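Local coordinates for protein acyl-coenzyme A oxidase 1 (Yarrowia lipolytica, PDB 5Y9D) that oxidises acyl-CoAs to trans-2-enoyl-CoAs with FAD and molecular oxygen, releasing hydrogen peroxide, in peroxisomal fatty acid beta-oxidation, at residues A[526-540]-A[557-571]. Sequence-based numbering, arbitrary orientation.
Sequences FRTASRNNILRTTDK and LSQQRFQCARIHTRQ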
# COMPACT_ATOMS: atom_id res chain seq x y z
N PHE A 526 -27.29 -5.32 8.67
CA PHE A 526 -26.35 -5.62 7.60
C PHE A 526 -26.97 -6.49 6.56
O PHE A 526 -26.83 -6.20 5.37
CB PHE A 526 -25.03 -6.21 8.13
CG PHE A 526 -23.96 -5.20 8.20
CD1 PHE A 526 -23.77 -4.44 9.33
CD2 PHE A 526 -23.20 -4.92 7.08
CE1 PHE A 526 -22.82 -3.46 9.37
CE2 PHE A 526 -22.25 -3.94 7.12
CZ PHE A 526 -22.06 -3.20 8.27
N ARG A 527 -27.68 -7.54 6.99
CA ARG A 527 -28.45 -8.39 6.08
C ARG A 527 -29.45 -7.63 5.20
O ARG A 527 -29.56 -7.87 4.00
CB ARG A 527 -29.17 -9.46 6.88
CG ARG A 527 -28.21 -10.48 7.44
CD ARG A 527 -28.89 -11.48 8.34
NE ARG A 527 -27.99 -12.60 8.54
CZ ARG A 527 -28.17 -13.60 9.40
NH1 ARG A 527 -29.25 -13.67 10.18
NH2 ARG A 527 -27.27 -14.54 9.45
N THR A 528 -30.16 -6.69 5.82
CA THR A 528 -31.03 -5.76 5.11
C THR A 528 -30.32 -4.93 4.06
O THR A 528 -30.84 -4.75 2.96
CB THR A 528 -31.70 -4.81 6.13
OG1 THR A 528 -32.46 -5.60 7.05
CG2 THR A 528 -32.61 -3.83 5.45
N ALA A 529 -29.16 -4.37 4.39
CA ALA A 529 -28.40 -3.60 3.40
C ALA A 529 -27.94 -4.51 2.28
O ALA A 529 -28.06 -4.18 1.11
CB ALA A 529 -27.21 -2.88 4.03
N SER A 530 -27.44 -5.68 2.62
CA SER A 530 -27.00 -6.63 1.58
C SER A 530 -28.18 -7.11 0.72
O SER A 530 -28.13 -7.02 -0.50
CB SER A 530 -26.27 -7.82 2.19
OG SER A 530 -25.84 -8.72 1.16
N ARG A 531 -29.23 -7.61 1.36
CA ARG A 531 -30.38 -8.20 0.62
C ARG A 531 -30.97 -7.23 -0.40
O ARG A 531 -31.25 -7.61 -1.54
CB ARG A 531 -31.47 -8.63 1.61
CG ARG A 531 -32.90 -8.72 1.08
CD ARG A 531 -33.87 -8.61 2.25
NE ARG A 531 -33.42 -9.52 3.31
CZ ARG A 531 -33.26 -9.22 4.60
NH1 ARG A 531 -33.54 -8.01 5.08
NH2 ARG A 531 -32.84 -10.17 5.42
N ASN A 532 -31.15 -5.99 0.02
CA ASN A 532 -31.72 -4.96 -0.82
C ASN A 532 -30.84 -4.64 -2.04
O ASN A 532 -31.35 -4.54 -3.15
CB ASN A 532 -31.96 -3.69 -0.00
CG ASN A 532 -33.11 -3.82 0.99
OD1 ASN A 532 -33.74 -4.89 1.16
ND2 ASN A 532 -33.39 -2.72 1.67
N ASN A 533 -29.54 -4.46 -1.84
CA ASN A 533 -28.62 -4.33 -2.99
C ASN A 533 -28.67 -5.54 -3.92
O ASN A 533 -28.72 -5.37 -5.14
CB ASN A 533 -27.18 -4.11 -2.54
CG ASN A 533 -26.93 -2.68 -2.11
OD1 ASN A 533 -27.44 -2.23 -1.06
ND2 ASN A 533 -26.14 -1.95 -2.89
N ILE A 534 -28.67 -6.74 -3.36
CA ILE A 534 -28.70 -7.92 -4.21
C ILE A 534 -30.01 -7.98 -4.97
O ILE A 534 -29.99 -8.26 -6.17
CB ILE A 534 -28.59 -9.23 -3.42
CG1 ILE A 534 -27.20 -9.38 -2.82
CG2 ILE A 534 -28.87 -10.43 -4.32
CD1 ILE A 534 -27.18 -10.17 -1.54
N LEU A 535 -31.13 -7.75 -4.26
CA LEU A 535 -32.47 -7.85 -4.86
C LEU A 535 -32.68 -6.78 -5.92
O LEU A 535 -33.29 -7.05 -6.94
CB LEU A 535 -33.60 -7.83 -3.80
CG LEU A 535 -33.79 -9.16 -3.01
CD1 LEU A 535 -34.90 -9.15 -1.98
CD2 LEU A 535 -34.00 -10.33 -3.93
N ARG A 536 -32.12 -5.60 -5.70
CA ARG A 536 -32.15 -4.54 -6.72
C ARG A 536 -31.33 -4.95 -7.96
O ARG A 536 -31.79 -4.81 -9.11
CB ARG A 536 -31.62 -3.21 -6.16
CG ARG A 536 -31.92 -2.01 -7.05
CD ARG A 536 -31.01 -0.81 -6.79
NE ARG A 536 -29.66 -0.99 -7.34
CZ ARG A 536 -28.78 0.00 -7.54
NH1 ARG A 536 -29.10 1.27 -7.27
NH2 ARG A 536 -27.58 -0.28 -8.03
N THR A 537 -30.12 -5.46 -7.72
CA THR A 537 -29.22 -5.85 -8.78
C THR A 537 -29.87 -6.98 -9.54
O THR A 537 -29.86 -6.96 -10.76
CB THR A 537 -27.83 -6.29 -8.26
OG1 THR A 537 -27.21 -5.19 -7.58
CG2 THR A 537 -26.94 -6.73 -9.43
N THR A 538 -30.46 -7.93 -8.84
CA THR A 538 -31.21 -8.98 -9.54
C THR A 538 -32.38 -8.44 -10.38
O THR A 538 -32.71 -8.99 -11.45
CB THR A 538 -31.73 -10.02 -8.57
OG1 THR A 538 -30.62 -10.54 -7.81
CG2 THR A 538 -32.40 -11.14 -9.33
N ASP A 539 -32.99 -7.36 -9.90
CA ASP A 539 -34.01 -6.66 -10.67
C ASP A 539 -33.48 -6.10 -11.99
O ASP A 539 -34.06 -6.38 -13.03
CB ASP A 539 -34.65 -5.54 -9.84
CG ASP A 539 -36.07 -5.25 -10.26
OD1 ASP A 539 -36.92 -6.15 -10.08
OD2 ASP A 539 -36.33 -4.14 -10.76
N LYS A 540 -32.40 -5.32 -11.95
CA LYS A 540 -31.84 -4.75 -13.18
C LYS A 540 -31.46 -5.86 -14.16
O LYS A 540 -31.61 -5.71 -15.36
CB LYS A 540 -30.62 -3.88 -12.90
CG LYS A 540 -30.89 -2.58 -12.15
CD LYS A 540 -31.48 -1.49 -13.04
CE LYS A 540 -31.03 -0.10 -12.59
NZ LYS A 540 -31.45 0.96 -13.56
N LEU A 557 -23.71 -4.69 -15.27
CA LEU A 557 -23.89 -4.68 -13.81
C LEU A 557 -22.60 -4.85 -12.98
O LEU A 557 -22.65 -5.01 -11.77
CB LEU A 557 -24.94 -5.76 -13.40
CG LEU A 557 -26.43 -5.35 -13.29
CD1 LEU A 557 -26.74 -4.02 -13.97
CD2 LEU A 557 -27.33 -6.46 -13.83
N SER A 558 -21.46 -4.64 -13.61
CA SER A 558 -20.19 -4.88 -12.95
C SER A 558 -20.03 -4.07 -11.67
O SER A 558 -19.65 -4.62 -10.65
CB SER A 558 -19.05 -4.50 -13.88
OG SER A 558 -18.71 -5.56 -14.72
N GLN A 559 -20.35 -2.79 -11.70
CA GLN A 559 -20.24 -1.97 -10.49
C GLN A 559 -21.18 -2.45 -9.41
O GLN A 559 -20.86 -2.43 -8.24
CB GLN A 559 -20.47 -0.50 -10.79
CG GLN A 559 -20.50 0.39 -9.56
CD GLN A 559 -19.12 0.68 -8.99
OE1 GLN A 559 -18.13 0.07 -9.38
NE2 GLN A 559 -19.07 1.62 -8.05
N GLN A 560 -22.38 -2.85 -9.82
CA GLN A 560 -23.37 -3.40 -8.92
C GLN A 560 -22.94 -4.72 -8.30
O GLN A 560 -23.20 -4.96 -7.14
CB GLN A 560 -24.71 -3.57 -9.64
CG GLN A 560 -25.46 -2.27 -9.88
CD GLN A 560 -24.99 -1.53 -11.11
OE1 GLN A 560 -24.14 -2.01 -11.85
NE2 GLN A 560 -25.54 -0.36 -11.34
N ARG A 561 -22.31 -5.57 -9.08
CA ARG A 561 -21.83 -6.85 -8.59
C ARG A 561 -20.78 -6.67 -7.51
O ARG A 561 -20.77 -7.40 -6.54
CB ARG A 561 -21.30 -7.71 -9.72
CG ARG A 561 -22.38 -8.45 -10.49
CD ARG A 561 -21.79 -9.39 -11.52
NE ARG A 561 -21.01 -8.67 -12.51
CZ ARG A 561 -20.14 -9.25 -13.33
NH1 ARG A 561 -19.93 -10.54 -13.27
NH2 ARG A 561 -19.48 -8.52 -14.21
N PHE A 562 -19.89 -5.70 -7.69
CA PHE A 562 -18.90 -5.35 -6.68
C PHE A 562 -19.58 -4.96 -5.38
O PHE A 562 -19.29 -5.53 -4.34
CB PHE A 562 -17.96 -4.22 -7.14
CG PHE A 562 -16.98 -3.77 -6.08
CD1 PHE A 562 -15.78 -4.44 -5.88
CD2 PHE A 562 -17.27 -2.70 -5.25
CE1 PHE A 562 -14.87 -4.03 -4.90
CE2 PHE A 562 -16.39 -2.29 -4.27
CZ PHE A 562 -15.20 -2.95 -4.08
N GLN A 563 -20.48 -3.99 -5.45
CA GLN A 563 -21.19 -3.56 -4.25
C GLN A 563 -21.77 -4.72 -3.46
O GLN A 563 -21.64 -4.76 -2.23
CB GLN A 563 -22.29 -2.58 -4.60
CG GLN A 563 -21.80 -1.14 -4.61
CD GLN A 563 -21.65 -0.60 -3.20
OE1 GLN A 563 -20.83 -1.09 -2.41
NE2 GLN A 563 -22.47 0.40 -2.86
N CYS A 564 -22.35 -5.69 -4.16
CA CYS A 564 -23.03 -6.76 -3.48
C CYS A 564 -22.06 -7.71 -2.80
O CYS A 564 -22.29 -8.14 -1.67
CB CYS A 564 -23.93 -7.51 -4.47
SG CYS A 564 -25.19 -6.42 -5.20
N ALA A 565 -20.97 -7.99 -3.48
CA ALA A 565 -19.94 -8.84 -2.94
C ALA A 565 -19.47 -8.21 -1.67
O ALA A 565 -19.33 -8.87 -0.65
CB ALA A 565 -18.78 -8.97 -3.92
N ARG A 566 -19.26 -6.91 -1.75
CA ARG A 566 -18.68 -6.19 -0.65
C ARG A 566 -19.54 -6.21 0.57
O ARG A 566 -19.02 -6.56 1.61
CB ARG A 566 -18.37 -4.72 -1.00
CG ARG A 566 -17.28 -4.15 -0.10
CD ARG A 566 -17.63 -2.79 0.41
NE ARG A 566 -17.08 -1.75 -0.43
CZ ARG A 566 -17.55 -0.49 -0.45
NH1 ARG A 566 -18.59 -0.16 0.31
NH2 ARG A 566 -16.97 0.42 -1.24
N ILE A 567 -20.81 -5.79 0.47
CA ILE A 567 -21.71 -5.79 1.64
C ILE A 567 -21.96 -7.20 2.17
O ILE A 567 -21.99 -7.40 3.36
CB ILE A 567 -23.10 -5.17 1.41
CG1 ILE A 567 -23.07 -3.99 0.45
CG2 ILE A 567 -23.69 -4.70 2.74
CD1 ILE A 567 -22.14 -2.88 0.90
N HIS A 568 -22.16 -8.17 1.30
CA HIS A 568 -22.57 -9.52 1.74
C HIS A 568 -21.42 -10.22 2.45
O HIS A 568 -21.61 -10.91 3.45
CB HIS A 568 -23.02 -10.35 0.53
CG HIS A 568 -22.96 -11.82 0.76
ND1 HIS A 568 -23.91 -12.50 1.49
CD2 HIS A 568 -22.04 -12.74 0.41
CE1 HIS A 568 -23.59 -13.78 1.55
NE2 HIS A 568 -22.46 -13.95 0.91
N THR A 569 -20.23 -10.06 1.91
CA THR A 569 -19.02 -10.49 2.56
C THR A 569 -18.89 -9.85 3.93
O THR A 569 -18.68 -10.56 4.93
CB THR A 569 -17.74 -10.18 1.75
OG1 THR A 569 -17.78 -10.85 0.49
CG2 THR A 569 -16.53 -10.66 2.49
N ARG A 570 -19.04 -8.51 4.00
CA ARG A 570 -18.88 -7.87 5.30
C ARG A 570 -19.93 -8.37 6.30
O ARG A 570 -19.61 -8.60 7.47
CB ARG A 570 -18.88 -6.36 5.23
CG ARG A 570 -18.67 -5.71 6.60
CD ARG A 570 -17.30 -6.09 7.22
NE ARG A 570 -16.55 -4.86 7.46
CZ ARG A 570 -15.54 -4.41 6.74
NH1 ARG A 570 -15.03 -5.10 5.73
NH2 ARG A 570 -15.00 -3.24 7.05
N GLN A 571 -21.17 -8.56 5.81
CA GLN A 571 -22.27 -9.14 6.59
C GLN A 571 -21.98 -10.59 7.02
O GLN A 571 -22.31 -11.01 8.12
CB GLN A 571 -23.60 -9.03 5.79
CG GLN A 571 -24.82 -9.72 6.39
CD GLN A 571 -24.83 -11.22 6.15
OE1 GLN A 571 -24.33 -11.71 5.13
NE2 GLN A 571 -25.34 -11.95 7.12
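Helices 526-540 and 558-571 pack nearly antiparallel, axes 156° apart and 8.6 Å at closest approach, with Ser530 facing His568 and Ile534 facing Cys564. Small side chains sit mid-interface. Ser530 OG, trans to its own backbone N (chi1 -179°), lies 3.3 Å from His568 CB; Tyr497 OH bonds both this hydroxyl and His568 ND1, bridging the two helices from outside. One turn on, Cys564 SG drops against Asn533 O at 3.7 Å, while Cys564 CB meets Ile534 CG1. Thr537 adds its hydroxyl to the same place: OG1 is 3.4 Å from Cys564 SG and bonds back to Asn533 O (2.9 Å), which also takes Thr537 N on the opposite face of its plane. Thr537 OG1 lies beside the backbone N and CG2 anti to it, which turns CG2 to Gln560 CB and, 4.1 Å away, to CG of Leu557, the residue just before the second helix. Ile567 CG2 presses on Ser530 N and Ala529 CB. At the far end Phe526 CE2 touches Arg570 CG (4.0 Å), ring and guanidinium planes 22° apart; Arg570 NE hydrogen-bonds Ser603 OG and its NH2 forms a salt bridge with Glu606, and Phe611 meets the Phe526 ring edge-to-face. Phe526 CB packs on Gln571 CG. This helical pair of the C-terminal acyl-CoA oxidase region thus joins through apolar and sulfur contacts along its middle, with Thr537 OG1 satisfied within its own helix and Tyr497 OH tying Ser530 to His568.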